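Local structure of geranylgeranyl pyrophosphate synthase (3LMD) at residues 175-178 against 179-183; 185-188 against 189-192; 269-272 against 273-276; 294-297 against 298-302; 312-315 against 316-320. The protein probably joins isopentenyl diphosphate units to an allylic diphosphate to build long-chain prenyl diphosphates, in a reaction that depends on magnesium. One frame throughout, in Å; residues are numbered along the deposited sequence.

Contact 1 (175-178 against 179-183)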
loop_
_atom_site.group_PDB
_atom_site.type_symbol
_atom_site.label_atom_id
_atom_site.label_comp_id
_atom_site.label_asym_id
_atom_site.label_seq_id
_atom_site.Cartn_x
_atom_site.Cartn_y
_atom_site.Cartn_z
ATOM N N GLY A 175 -6.082 9.629 8.087
ATOM C CA GLY A 175 -5.429 10.380 9.175
ATOM C C GLY A 175 -4.095 10.963 8.763
ATOM O O GLY A 175 -3.782 12.119 9.088
ATOM N N GLN A 176 -3.270 10.177 8.069
ATOM C CA GLN A 176 -1.985 10.698 7.559
ATOM C C GLN A 176 -2.210 11.865 6.575
ATOM O O GLN A 176 -1.504 12.874 6.609
ATOM C CB GLN A 176 -1.188 9.573 6.851
ATOM C CG GLN A 176 -0.839 8.382 7.762
ATOM C CD GLN A 176 -0.202 7.190 6.996
ATOM O OE1 GLN A 176 -0.893 6.399 6.349
ATOM N NE2 GLN A 176 1.112 7.066 7.084
ATOM N N MET A 177 -3.165 11.718 5.672
ATOM C CA MET A 177 -3.465 12.800 4.691
ATOM C C MET A 177 -3.995 14.030 5.422
ATOM O O MET A 177 -3.640 15.150 5.097
ATOM C CB MET A 177 -4.520 12.333 3.652
ATOM C CG MET A 177 -4.700 13.329 2.476
ATOM S SD MET A 177 -3.244 13.391 1.344
ATOM C CE MET A 177 -3.715 12.051 0.284
ATOM N N ARG A 178 -4.854 13.806 6.413
ATOM C CA ARG A 178 -5.410 14.909 7.213
ATOM C C ARG A 178 -4.301 15.682 7.924
ATOM O O ARG A 178 -4.269 16.920 7.941
ATOM C CB ARG A 178 -6.426 14.371 8.248
ATOM C CG ARG A 178 -7.187 15.489 9.018
ATOM C CD ARG A 178 -8.082 14.906 10.118
ATOM N NE ARG A 178 -9.114 13.976 9.640
ATOM C CZ ARG A 178 -10.327 14.362 9.233
ATOM N NH1 ARG A 178 -10.640 15.664 9.182
ATOM N NH2 ARG A 178 -11.209 13.466 8.832
ATOM N N GLU A 179 -3.376 14.954 8.516
ATOM C CA GLU A 179 -2.258 15.619 9.167
ATOM C C GLU A 179 -1.398 16.386 8.149
ATOM O O GLU A 179 -0.930 17.498 8.431
ATOM C CB GLU A 179 -1.396 14.597 9.903
ATOM C CG GLU A 179 -0.201 15.226 10.625
ATOM C CD GLU A 179 0.636 14.175 11.308
ATOM O OE1 GLU A 179 0.885 13.121 10.680
ATOM O OE2 GLU A 179 1.025 14.391 12.472
ATOM N N THR A 180 -1.186 15.783 6.984
ATOM C CA THR A 180 -0.413 16.407 5.900
ATOM C C THR A 180 -1.044 17.702 5.370
ATOM O O THR A 180 -0.344 18.698 5.206
ATOM C CB THR A 180 -0.167 15.434 4.717
ATOM O OG1 THR A 180 0.577 14.312 5.191
ATOM C CG2 THR A 180 0.655 16.119 3.617
ATOM N N VAL A 181 -2.348 17.707 5.099
ATOM C CA VAL A 181 -3.002 18.938 4.607
ATOM C C VAL A 181 -3.239 19.990 5.694
ATOM O O VAL A 181 -3.371 21.178 5.400
ATOM C CB VAL A 181 -4.354 18.664 3.892
ATOM C CG1 VAL A 181 -4.172 17.628 2.764
ATOM C CG2 VAL A 181 -5.396 18.218 4.886
ATOM N N GLY A 182 -3.328 19.568 6.953
ATOM C CA GLY A 182 -3.521 20.539 8.014
ATOM C C GLY A 182 -4.955 20.880 8.321
ATOM O O GLY A 182 -5.884 20.376 7.686
ATOM N N PRO A 183 -5.158 21.736 9.331
ATOM C CA PRO A 183 -6.502 22.058 9.780
ATOM C C PRO A 183 -7.286 22.929 8.808
ATOM O O PRO A 183 -8.505 23.006 8.916
ATOM C CB PRO A 183 -6.269 22.793 11.114
ATOM C CG PRO A 183 -4.905 23.366 11.001
ATOM C CD PRO A 183 -4.112 22.435 10.101
#
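Gln176 O accepts two hydrogen bonds from one residue: Thr180 N donates to it over 3.0 Å, and Thr180 OG1 reaches the same Gln176 O at 2.9 Å. The two donors arrive from opposite faces of the carbonyl plane, which lets one oxygen serve both. The torsion of Thr180 explains the second bond: OG1 lies anti to the carbonyl carbon (chi1 -61°), leaning back over the preceding turn. This is a common arrangement for a threonine within a helix.

The next turn ends the helix. Val181 N bonds to Met177 O at 2.9 Å, while Val181 CG1 rests 3.4 Å from Met177 O and 4.3 Å from Met177 CG. Gly182 N still donates to Arg178 O (3.0 Å), but its positive phi of 88° takes the chain out of the helix. Gly182 is thus the C-terminal glycine from which the chain turns into Pro183.

The polar ends leave the turn: Gln176 NE2 bonds Asp115 OD1, of a calcium site that is empty in this chain, and Glu179 pairs with Lys199. Arg178 forms a salt bridge with Glu198 and lies against His191 of helix 188-214, while Leu141 and Trp134 of the second subunit pack on Met177 and Thr180, placing the end of helix 159-181 between its successor and the dimer partner.

Contact 2 (185-188 against 189-192)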
loop_
_atom_site.group_PDB
_atom_site.type_symbol
_atom_site.label_atom_id
_atom_site.label_comp_id
_atom_site.label_asym_id
_atom_site.label_seq_id
_atom_site.Cartn_x
_atom_site.Cartn_y
_atom_site.Cartn_z
ATOM N N ASP A 185 -9.440 25.420 7.500
ATOM C CA ASP A 185 -10.364 26.331 8.168
ATOM C C ASP A 185 -11.163 25.670 9.294
ATOM O O ASP A 185 -12.118 26.257 9.795
ATOM C CB ASP A 185 -11.358 26.909 7.154
ATOM C CG ASP A 185 -12.322 25.849 6.615
ATOM O OD1 ASP A 185 -11.891 24.687 6.448
ATOM O OD2 ASP A 185 -13.508 26.170 6.359
ATOM N N THR A 186 -10.803 24.457 9.697
ATOM C CA THR A 186 -11.597 23.790 10.732
ATOM C C THR A 186 -11.121 24.161 12.130
ATOM O O THR A 186 -10.034 24.737 12.317
ATOM C CB THR A 186 -11.540 22.263 10.595
ATOM O OG1 THR A 186 -10.183 21.826 10.750
ATOM C CG2 THR A 186 -12.060 21.836 9.232
ATOM N N ASP A 187 -11.947 23.838 13.113
ATOM C CA ASP A 187 -11.555 24.009 14.497
ATOM C C ASP A 187 -10.285 23.181 14.767
ATOM O O ASP A 187 -10.257 21.969 14.524
ATOM C CB ASP A 187 -12.681 23.578 15.420
ATOM C CG ASP A 187 -12.371 23.861 16.878
ATOM O OD1 ASP A 187 -11.328 23.378 17.360
ATOM O OD2 ASP A 187 -13.163 24.563 17.543
ATOM N N PRO A 188 -9.221 23.840 15.240
ATOM C CA PRO A 188 -7.922 23.167 15.429
ATOM C C PRO A 188 -7.962 21.988 16.431
ATOM O O PRO A 188 -7.176 21.049 16.313
ATOM C CB PRO A 188 -7.011 24.291 15.958
ATOM C CG PRO A 188 -7.770 25.611 15.679
ATOM C CD PRO A 188 -9.201 25.278 15.611
ATOM N N ILE A 189 -8.865 22.026 17.403
ATOM C CA ILE A 189 -8.960 20.945 18.376
ATOM C C ILE A 189 -9.699 19.728 17.795
ATOM O O ILE A 189 -9.323 18.591 18.051
ATOM C CB ILE A 189 -9.629 21.423 19.677
ATOM C CG1 ILE A 189 -8.657 22.337 20.435
ATOM C CG2 ILE A 189 -10.043 20.211 20.548
ATOM C CD1 ILE A 189 -9.320 23.229 21.498
ATOM N N GLU A 190 -10.745 19.981 17.019
ATOM C CA GLU A 190 -11.407 18.932 16.222
ATOM C C GLU A 190 -10.430 18.281 15.234
ATOM O O GLU A 190 -10.445 17.059 15.041
ATOM C CB GLU A 190 -12.596 19.513 15.443
ATOM C CG GLU A 190 -13.730 19.977 16.331
ATOM C CD GLU A 190 -14.971 20.392 15.545
ATOM O OE1 GLU A 190 -14.915 20.439 14.297
ATOM O OE2 GLU A 190 -16.008 20.672 16.184
ATOM N N HIS A 191 -9.611 19.099 14.575
ATOM C CA HIS A 191 -8.583 18.587 13.671
ATOM C C HIS A 191 -7.625 17.653 14.406
ATOM O O HIS A 191 -7.349 16.542 13.958
ATOM C CB HIS A 191 -7.786 19.751 13.055
ATOM C CG HIS A 191 -6.620 19.317 12.224
ATOM N ND1 HIS A 191 -6.766 18.734 10.981
ATOM C CD2 HIS A 191 -5.285 19.372 12.459
ATOM C CE1 HIS A 191 -5.573 18.468 10.480
ATOM N NE2 HIS A 191 -4.656 18.857 11.353
ATOM N N TYR A 192 -7.097 18.122 15.533
ATOM C CA TYR A 192 -6.159 17.352 16.307
ATOM C C TYR A 192 -6.814 16.048 16.706
ATOM O O TYR A 192 -6.218 15.003 16.590
ATOM C CB TYR A 192 -5.738 18.132 17.567
ATOM C CG TYR A 192 -5.035 17.312 18.636
ATOM C CD1 TYR A 192 -3.653 17.229 18.673
ATOM C CD2 TYR A 192 -5.762 16.695 19.659
ATOM C CE1 TYR A 192 -3.000 16.500 19.660
ATOM C CE2 TYR A 192 -5.134 15.955 20.644
ATOM C CZ TYR A 192 -3.747 15.876 20.653
ATOM O OH TYR A 192 -3.103 15.153 21.635
#
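Asp187 O receives His191 N at 2.9 Å and Pro188 O receives Tyr192 N at 3.0 Å, the first i to i+4 bonds of helix 188-214, whereas Asp187 itself has a non-helical psi of 123°. Its carboxylate then turns back over the start of the helix. With CG anti to the backbone N (chi1 -175°), OD1 accepts from Ile189 N at 2.8 Å and more weakly from Glu190 N at 3.5 Å. One oxygen therefore serves two amides of the first turn.

Glu190 flanks this group, its CG 3.9 Å from Asp187 CB. The two side chains cross at about a right angle, yet their carboxylate planes are stacked, only 23° apart. Asp187 OD2 and Glu190 OE2 remain 5.0 Å from each other, a separation that probably tempers the repulsion of like charges. On the far side of Asp187 in sequence, Thr186 OG1 lies 3.9 Å from His191 CB, and its hydrogen bond goes to Pro183 O in the preceding loop.

Ile189 meets Leu270 and Tyr271 of helix 267-274, and Tyr192 OH bonds Asp241. The whole is an aspartate N-cap followed by proline at the first helical position, where the missing N-H costs no helical bond.

Contact 3 (269-272 against 273-276)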
loop_
_atom_site.group_PDB
_atom_site.type_symbol
_atom_site.label_atom_id
_atom_site.label_comp_id
_atom_site.label_asym_id
_atom_site.label_seq_id
_atom_site.Cartn_x
_atom_site.Cartn_y
_atom_site.Cartn_z
ATOM N N VAL A 269 -1.673 22.931 24.137
ATOM C CA VAL A 269 -1.318 24.192 23.512
ATOM C C VAL A 269 -2.526 24.795 22.838
ATOM O O VAL A 269 -2.746 26.005 22.914
ATOM C CB VAL A 269 -0.178 24.028 22.437
ATOM C CG1 VAL A 269 0.259 25.435 21.896
ATOM C CG2 VAL A 269 0.980 23.288 23.015
ATOM N N LEU A 270 -3.322 23.963 22.172
ATOM C CA LEU A 270 -4.499 24.459 21.473
ATOM C C LEU A 270 -5.527 24.999 22.471
ATOM O O LEU A 270 -6.183 25.996 22.216
ATOM C CB LEU A 270 -5.154 23.355 20.629
ATOM C CG LEU A 270 -4.204 22.794 19.544
ATOM C CD1 LEU A 270 -4.834 21.535 18.879
ATOM C CD2 LEU A 270 -3.937 23.893 18.518
ATOM N N TYR A 271 -5.709 24.310 23.585
ATOM C CA TYR A 271 -6.600 24.841 24.636
ATOM C C TYR A 271 -6.100 26.209 25.170
ATOM O O TYR A 271 -6.896 27.159 25.317
ATOM C CB TYR A 271 -6.669 23.846 25.782
ATOM C CG TYR A 271 -7.699 22.752 25.580
ATOM C CD1 TYR A 271 -9.001 23.047 25.176
ATOM C CD2 TYR A 271 -7.379 21.441 25.825
ATOM C CE1 TYR A 271 -9.944 22.034 25.017
ATOM C CE2 TYR A 271 -8.313 20.425 25.661
ATOM C CZ TYR A 271 -9.580 20.728 25.261
ATOM O OH TYR A 271 -10.487 19.698 25.128
ATOM N N ALA A 272 -4.799 26.304 25.436
ATOM C CA ALA A 272 -4.205 27.553 25.969
ATOM C C ALA A 272 -4.379 28.686 24.970
ATOM O O ALA A 272 -4.715 29.807 25.344
ATOM C CB ALA A 272 -2.721 27.355 26.317
ATOM N N LEU A 273 -4.186 28.389 23.686
ATOM C CA LEU A 273 -4.405 29.390 22.611
ATOM C C LEU A 273 -5.823 29.953 22.504
ATOM O O LEU A 273 -6.041 30.984 21.857
ATOM C CB LEU A 273 -4.015 28.781 21.230
ATOM C CG LEU A 273 -2.519 28.723 20.969
ATOM C CD1 LEU A 273 -2.213 27.794 19.753
ATOM C CD2 LEU A 273 -1.956 30.131 20.745
ATOM N N ARG A 274 -6.785 29.254 23.096
ATOM C CA ARG A 274 -8.200 29.621 23.046
ATOM C C ARG A 274 -8.549 30.584 24.198
ATOM O O ARG A 274 -9.573 31.236 24.180
ATOM C CB ARG A 274 -9.043 28.334 23.150
ATOM C CG ARG A 274 -10.523 28.430 22.783
ATOM C CD ARG A 274 -11.229 27.063 22.943
ATOM N NE ARG A 274 -11.278 26.650 24.349
ATOM C CZ ARG A 274 -11.814 25.522 24.817
ATOM N NH1 ARG A 274 -12.380 24.626 24.005
ATOM N NH2 ARG A 274 -11.786 25.296 26.123
ATOM N N GLU A 275 -7.682 30.672 25.194
ATOM C CA GLU A 275 -8.053 31.386 26.440
ATOM C C GLU A 275 -8.146 32.876 26.280
ATOM O O GLU A 275 -7.282 33.494 25.643
ATOM C CB GLU A 275 -7.052 31.100 27.555
ATOM C CG GLU A 275 -7.044 29.684 28.060
ATOM C CD GLU A 275 -5.954 29.522 29.142
ATOM O OE1 GLU A 275 -5.397 30.546 29.632
ATOM O OE2 GLU A 275 -5.674 28.393 29.481
ATOM N N ASP A 276 -9.170 33.455 26.912
ATOM C CA ASP A 276 -9.315 34.908 26.923
ATOM C C ASP A 276 -8.645 35.485 28.165
ATOM O O ASP A 276 -9.296 36.079 29.055
ATOM C CB ASP A 276 -10.785 35.328 26.839
ATOM C CG ASP A 276 -10.953 36.849 26.686
ATOM O OD1 ASP A 276 -9.956 37.556 26.405
ATOM O OD2 ASP A 276 -12.085 37.331 26.874
HETATM O O HOH W 1 -7.133 26.510 28.680
HETATM O O HOH W 2 -9.245 26.943 26.443
#
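Tyr271 and Arg274 run side by side and point the same way, but their flat ends are turned steeply, with ring and guanidinium planes 67° apart. The tyrosine offers an edge and the arginine a face: Tyr271 CD1 stands 3.6 Å above the guanidinium plane, toward its rim, and Tyr271 CE1 is 3.7 Å from Arg274 NH1. Arg274 CZ lies in the plane of the ring, at its edge, so this is not a cation-pi stack over the ring face. The arginine chain leaves with CG anti to the backbone N (chi1 -166°) and bends at chi3 (66°), which folds the guanidinium back alongside the ring. Arg274 was modelled in two conformers; the ring contact and the weak water bond of its NE hold for this one and are less certain.

The turn is the weakly bonded C-terminal end of helix 267-274. Leu273 N still makes the alpha-helical bond to Val269 O, but Arg274 N bonds Tyr271 O at 3.1 Å and Glu275 N bonds Ala272 O at 3.1 Å, i to i+3 as in a 3-10 turn. A water donates to Tyr271 O (2.6 Å) and accepts that weak bond from Arg274 NE.

Around from this polar side, Val269 and Leu273 point together, with CG1 of Val269 4.0 Å from CD1 of Leu273. Leu273 also packs on Leu283 of helix 278-286, while Glu275 OE2 accepts from Gly308 N, ahead of helix 309-328.

Contact 4 (294-297 against 298-302)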
loop_
_atom_site.group_PDB
_atom_site.type_symbol
_atom_site.label_atom_id
_atom_site.label_comp_id
_atom_site.label_asym_id
_atom_site.label_seq_id
_atom_site.Cartn_x
_atom_site.Cartn_y
_atom_site.Cartn_z
ATOM N N ASP A 294 16.074 28.334 21.892
ATOM C CA ASP A 294 15.670 27.818 23.195
ATOM C C ASP A 294 14.938 28.881 24.006
ATOM O O ASP A 294 14.197 28.565 24.937
ATOM C CB ASP A 294 16.888 27.310 23.970
ATOM C CG ASP A 294 17.792 26.433 23.128
ATOM O OD1 ASP A 294 17.570 26.355 21.900
ATOM O OD2 ASP A 294 18.723 25.821 23.692
ATOM N N GLU A 295 15.150 30.143 23.647
ATOM C CA GLU A 295 14.679 31.256 24.454
ATOM C C GLU A 295 13.180 31.404 24.294
ATOM O O GLU A 295 12.459 31.496 25.278
ATOM C CB GLU A 295 15.372 32.556 24.045
ATOM C CG GLU A 295 15.469 33.583 25.164
ATOM C CD GLU A 295 16.545 34.622 24.893
ATOM O OE1 GLU A 295 16.454 35.319 23.858
ATOM O OE2 GLU A 295 17.486 34.739 25.712
ATOM N N THR A 296 12.730 31.431 23.043
ATOM C CA THR A 296 11.325 31.556 22.720
ATOM C C THR A 296 10.572 30.277 23.114
ATOM O O THR A 296 9.474 30.337 23.671
ATOM C CB THR A 296 11.130 31.858 21.228
ATOM O OG1 THR A 296 11.856 33.044 20.882
ATOM C CG2 THR A 296 9.661 32.075 20.908
ATOM N N VAL A 297 11.172 29.121 22.845
ATOM C CA VAL A 297 10.589 27.849 23.258
ATOM C C VAL A 297 10.393 27.810 24.769
ATOM O O VAL A 297 9.298 27.510 25.255
ATOM C CB VAL A 297 11.453 26.644 22.816
ATOM C CG1 VAL A 297 11.041 25.385 23.562
ATOM C CG2 VAL A 297 11.344 26.447 21.315
ATOM N N ASN A 298 11.460 28.115 25.504
ATOM C CA ASN A 298 11.419 28.163 26.949
ATOM C C ASN A 298 10.335 29.128 27.475
ATOM O O ASN A 298 9.663 28.843 28.464
ATOM C CB ASN A 298 12.791 28.568 27.491
ATOM C CG ASN A 298 12.877 28.465 28.997
ATOM O OD1 ASN A 298 12.636 27.402 29.572
ATOM N ND2 ASN A 298 13.226 29.568 29.650
ATOM N N HIS A 299 10.183 30.269 26.818
ATOM C CA HIS A 299 9.231 31.272 27.259
ATOM C C HIS A 299 7.809 30.728 27.029
ATOM O O HIS A 299 6.949 30.837 27.891
ATOM C CB HIS A 299 9.458 32.596 26.511
ATOM C CG HIS A 299 8.504 33.686 26.899
ATOM N ND1 HIS A 299 8.289 34.053 28.211
ATOM C CD2 HIS A 299 7.711 34.487 26.148
ATOM C CE1 HIS A 299 7.396 35.030 28.253
ATOM N NE2 HIS A 299 7.025 35.309 27.015
ATOM N N VAL A 300 7.584 30.124 25.870
ATOM C CA VAL A 300 6.309 29.469 25.579
ATOM C C VAL A 300 5.971 28.360 26.585
ATOM O O VAL A 300 4.857 28.310 27.110
ATOM C CB VAL A 300 6.264 28.920 24.157
ATOM C CG1 VAL A 300 4.961 28.116 23.934
ATOM C CG2 VAL A 300 6.367 30.057 23.170
ATOM N N LEU A 301 6.929 27.482 26.866
ATOM C CA LEU A 301 6.727 26.448 27.883
ATOM C C LEU A 301 6.376 27.057 29.243
ATOM O O LEU A 301 5.609 26.489 30.007
ATOM C CB LEU A 301 7.977 25.566 28.023
ATOM C CG LEU A 301 8.306 24.635 26.845
ATOM C CD1 LEU A 301 9.721 24.039 26.986
ATOM C CD2 LEU A 301 7.260 23.523 26.703
ATOM N N GLU A 302 6.956 28.204 29.569
ATOM C CA GLU A 302 6.587 28.870 30.825
ATOM C C GLU A 302 5.160 29.409 30.770
ATOM O O GLU A 302 4.377 29.186 31.700
ATOM C CB GLU A 302 7.577 30.003 31.170
ATOM C CG GLU A 302 7.304 30.680 32.499
ATOM C CD GLU A 302 7.207 29.693 33.661
ATOM O OE1 GLU A 302 8.060 28.779 33.739
ATOM O OE2 GLU A 302 6.283 29.834 34.504
#
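Leu301 packs on Val297 one turn earlier, an i to i+4 apolar pair on helix 294-306 of this largely helical prenyl synthase fold. From the backbone outward, Leu301 CB lies 3.6 Å from Val297 O, the oxygen to which Leu301 N donates at 2.9 Å. CG comes next: placed anti to the carbonyl carbon (chi1 -69°), it swings back toward the start of the helix and comes within 3.4 Å of Val297 O. At the tip, CD1 touches both the carbonyl and the side chain of Val297, with CD1 of Leu301 3.9 Å from CG1 of Val297. The two side chains lie alongside each other and point the same way, an apolar pair that, with Val300, packs against Leu260 and Arg261 of helix 258-262.

Val300 extends the apolar side. Val300 N bonds Thr296 O, and Val300 also meets Leu283 and Ile286 of helix 278-286. Polar ends take part as well: His299 NE2 bonds Glu282 OE2 of the same helix 278-286, and Thr296 OG1 bonds Asp293 OD2 just before helix 294-306.

Glu302 closes the range and is a calcium-binding residue together with Ser305; no ion is bound to this chain. Its N donates to Asn298 O, continuing the helical ladder. The first rung of that ladder is close: Asn298 N donates to Asp294 O at 2.8 Å, and Asn298 CB lies only 2.9 Å from Asp294 O.

Contact 5 (312-315 against 316-320)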
loop_
_atom_site.group_PDB
_atom_site.type_symbol
_atom_site.label_atom_id
_atom_site.label_comp_id
_atom_site.label_asym_id
_atom_site.label_seq_id
_atom_site.Cartn_x
_atom_site.Cartn_y
_atom_site.Cartn_z
ATOM N N ALA A 312 -7.011 21.339 31.017
ATOM C CA ALA A 312 -8.013 21.114 29.978
ATOM C C ALA A 312 -7.705 19.812 29.186
ATOM O O ALA A 312 -8.616 19.034 28.846
ATOM C CB ALA A 312 -8.034 22.323 29.021
ATOM N N ALA A 313 -6.436 19.596 28.869
ATOM C CA ALA A 313 -6.036 18.360 28.159
ATOM C C ALA A 313 -6.225 17.158 29.065
ATOM O O ALA A 313 -6.665 16.097 28.619
ATOM C CB ALA A 313 -4.531 18.443 27.696
ATOM N N LEU A 314 -5.874 17.323 30.344
ATOM C CA LEU A 314 -6.037 16.239 31.296
ATOM C C LEU A 314 -7.508 15.873 31.471
ATOM O O LEU A 314 -7.838 14.689 31.582
ATOM C CB LEU A 314 -5.367 16.595 32.642
ATOM C CG LEU A 314 -5.342 15.606 33.807
ATOM C CD1 LEU A 314 -4.791 14.222 33.375
ATOM C CD2 LEU A 314 -4.496 16.189 34.992
ATOM N N ASP A 315 -8.400 16.867 31.497
ATOM C CA ASP A 315 -9.836 16.571 31.619
ATOM C C ASP A 315 -10.330 15.831 30.390
ATOM O O ASP A 315 -11.238 15.011 30.474
ATOM C CB ASP A 315 -10.667 17.851 31.803
ATOM C CG ASP A 315 -10.442 18.476 33.179
ATOM O OD1 ASP A 315 -9.978 17.756 34.079
ATOM O OD2 ASP A 315 -10.711 19.667 33.346
ATOM N N GLU A 316 -9.734 16.113 29.239
ATOM C CA GLU A 316 -10.087 15.345 28.019
ATOM C C GLU A 316 -9.599 13.886 28.140
ATOM O O GLU A 316 -10.319 12.938 27.811
ATOM C CB GLU A 316 -9.516 16.054 26.786
ATOM C CG GLU A 316 -9.905 15.436 25.460
ATOM C CD GLU A 316 -11.345 15.740 25.061
ATOM O OE1 GLU A 316 -12.162 16.130 25.920
ATOM O OE2 GLU A 316 -11.659 15.572 23.874
ATOM N N VAL A 317 -8.393 13.701 28.665
ATOM C CA VAL A 317 -7.922 12.340 29.035
ATOM C C VAL A 317 -8.914 11.627 29.961
ATOM O O VAL A 317 -9.238 10.437 29.770
ATOM C CB VAL A 317 -6.532 12.370 29.701
ATOM C CG1 VAL A 317 -6.164 10.968 30.270
ATOM C CG2 VAL A 317 -5.455 12.804 28.684
ATOM N N TYR A 318 -9.421 12.346 30.951
ATOM C CA TYR A 318 -10.346 11.716 31.897
ATOM C C TYR A 318 -11.648 11.315 31.235
ATOM O O TYR A 318 -12.266 10.320 31.624
ATOM C CB TYR A 318 -10.675 12.653 33.067
ATOM C CG TYR A 318 -9.509 12.946 33.980
ATOM C CD1 TYR A 318 -8.496 12.009 34.173
ATOM C CD2 TYR A 318 -9.455 14.142 34.703
ATOM C CE1 TYR A 318 -7.441 12.262 35.036
ATOM C CE2 TYR A 318 -8.403 14.400 35.569
ATOM C CZ TYR A 318 -7.406 13.468 35.740
ATOM O OH TYR A 318 -6.365 13.741 36.618
ATOM N N ARG A 319 -12.078 12.119 30.270
ATOM C CA ARG A 319 -13.295 11.850 29.539
ATOM C C ARG A 319 -13.145 10.557 28.703
ATOM O O ARG A 319 -14.060 9.721 28.653
ATOM C CB ARG A 319 -13.617 13.049 28.627
ATOM C CG ARG A 319 -14.927 12.911 27.847
ATOM C CD ARG A 319 -15.259 14.159 27.042
ATOM N NE ARG A 319 -14.453 14.273 25.830
ATOM C CZ ARG A 319 -14.656 13.574 24.714
ATOM N NH1 ARG A 319 -13.880 13.783 23.656
ATOM N NH2 ARG A 319 -15.639 12.680 24.645
ATOM N N TYR A 320 -11.992 10.385 28.055
ATOM C CA TYR A 320 -11.711 9.111 27.348
ATOM C C TYR A 320 -11.557 7.950 28.310
ATOM O O TYR A 320 -11.912 6.828 27.980
ATOM C CB TYR A 320 -10.470 9.243 26.468
ATOM C CG TYR A 320 -10.780 10.054 25.245
ATOM C CD1 TYR A 320 -11.649 9.556 24.269
ATOM C CD2 TYR A 320 -10.198 11.298 25.037
ATOM C CE1 TYR A 320 -11.965 10.299 23.124
ATOM C CE2 TYR A 320 -10.499 12.040 23.888
ATOM C CZ TYR A 320 -11.381 11.536 22.938
ATOM O OH TYR A 320 -11.675 12.245 21.770
#
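Two torsions bring Leu314 and Tyr318, an i to i+4 pair, together: Leu314 sends CG anti to its own amide nitrogen (chi1 -178°), whereas Tyr318 leans back with CG anti to the carbonyl carbon (chi1 -67°). The phenol consequently lies back over the preceding turn, and the branched end of the leucine meets its outer part. Leu314 CG is 3.5 Å from Tyr318 CZ, and Leu314 CD2 is 3.5 Å from Tyr318 OH. The two side chains cross obliquely. Nearer the backbone, Leu314 O sits over one face of the ring, 3.4 Å above its plane and offset toward the rim, while also accepting the helical bond from Tyr318 N. Asp315 comes to the same ring from a neighbouring position, its OD1 3.7 Å from Tyr318 CD2; that oxygen has its hydrogen bond from Gln311 NE2.

Along the other flank, Glu316 and Arg319 form a side-on i to i+3 salt bridge. Arg319 NE donates to Glu316 OE1 at 3.0 Å and Arg319 NH1 to Glu316 OE2 at 2.9 Å. Both bonds are nearly straight and lie in the guanidinium plane, yet they meet the carboxylate from about 50° above its plane.

Helix 309-328 of the all-helical prenyl synthase fold carries these groups on different sides. Ala313 and Val317 face Ile242 and Ile238 of helix 219-246. Two bonds to separate oxygens fix the rotation of the guanidinium and probably favour the ionised form of Glu316, whereas Tyr318 rests on Leu314 and on Val348 of helix 335-349, and its OH makes a weak bond with Glu353 N.

Contact 2 lies at the surface, while contacts 1, 3, 4 and 5 are partly buried. Contacts 1 and 2 hold successive helices, one at a C-terminal glycine and the other at an aspartate N-cap, and they touch where Arg178 O meets His191 CE1 at 3.2 Å. Contact 3 bridges its neighbours: Ile189 CD1 of contact 2 lies 3.7 Å from Tyr271 CD1, and Tyr271 CD2 lies 3.4 Å from Ala312 CB of contact 5. Contact 4 stands apart, its nearest atoms about 6 Å from contact 3. Contacts 1, 3, 4 and 5 all have apolar pairs one turn apart; contact 1 adds a threonine hydroxyl bond, contact 2 has a carboxylate cap, contact 3 waters and contact 5 a salt bridge.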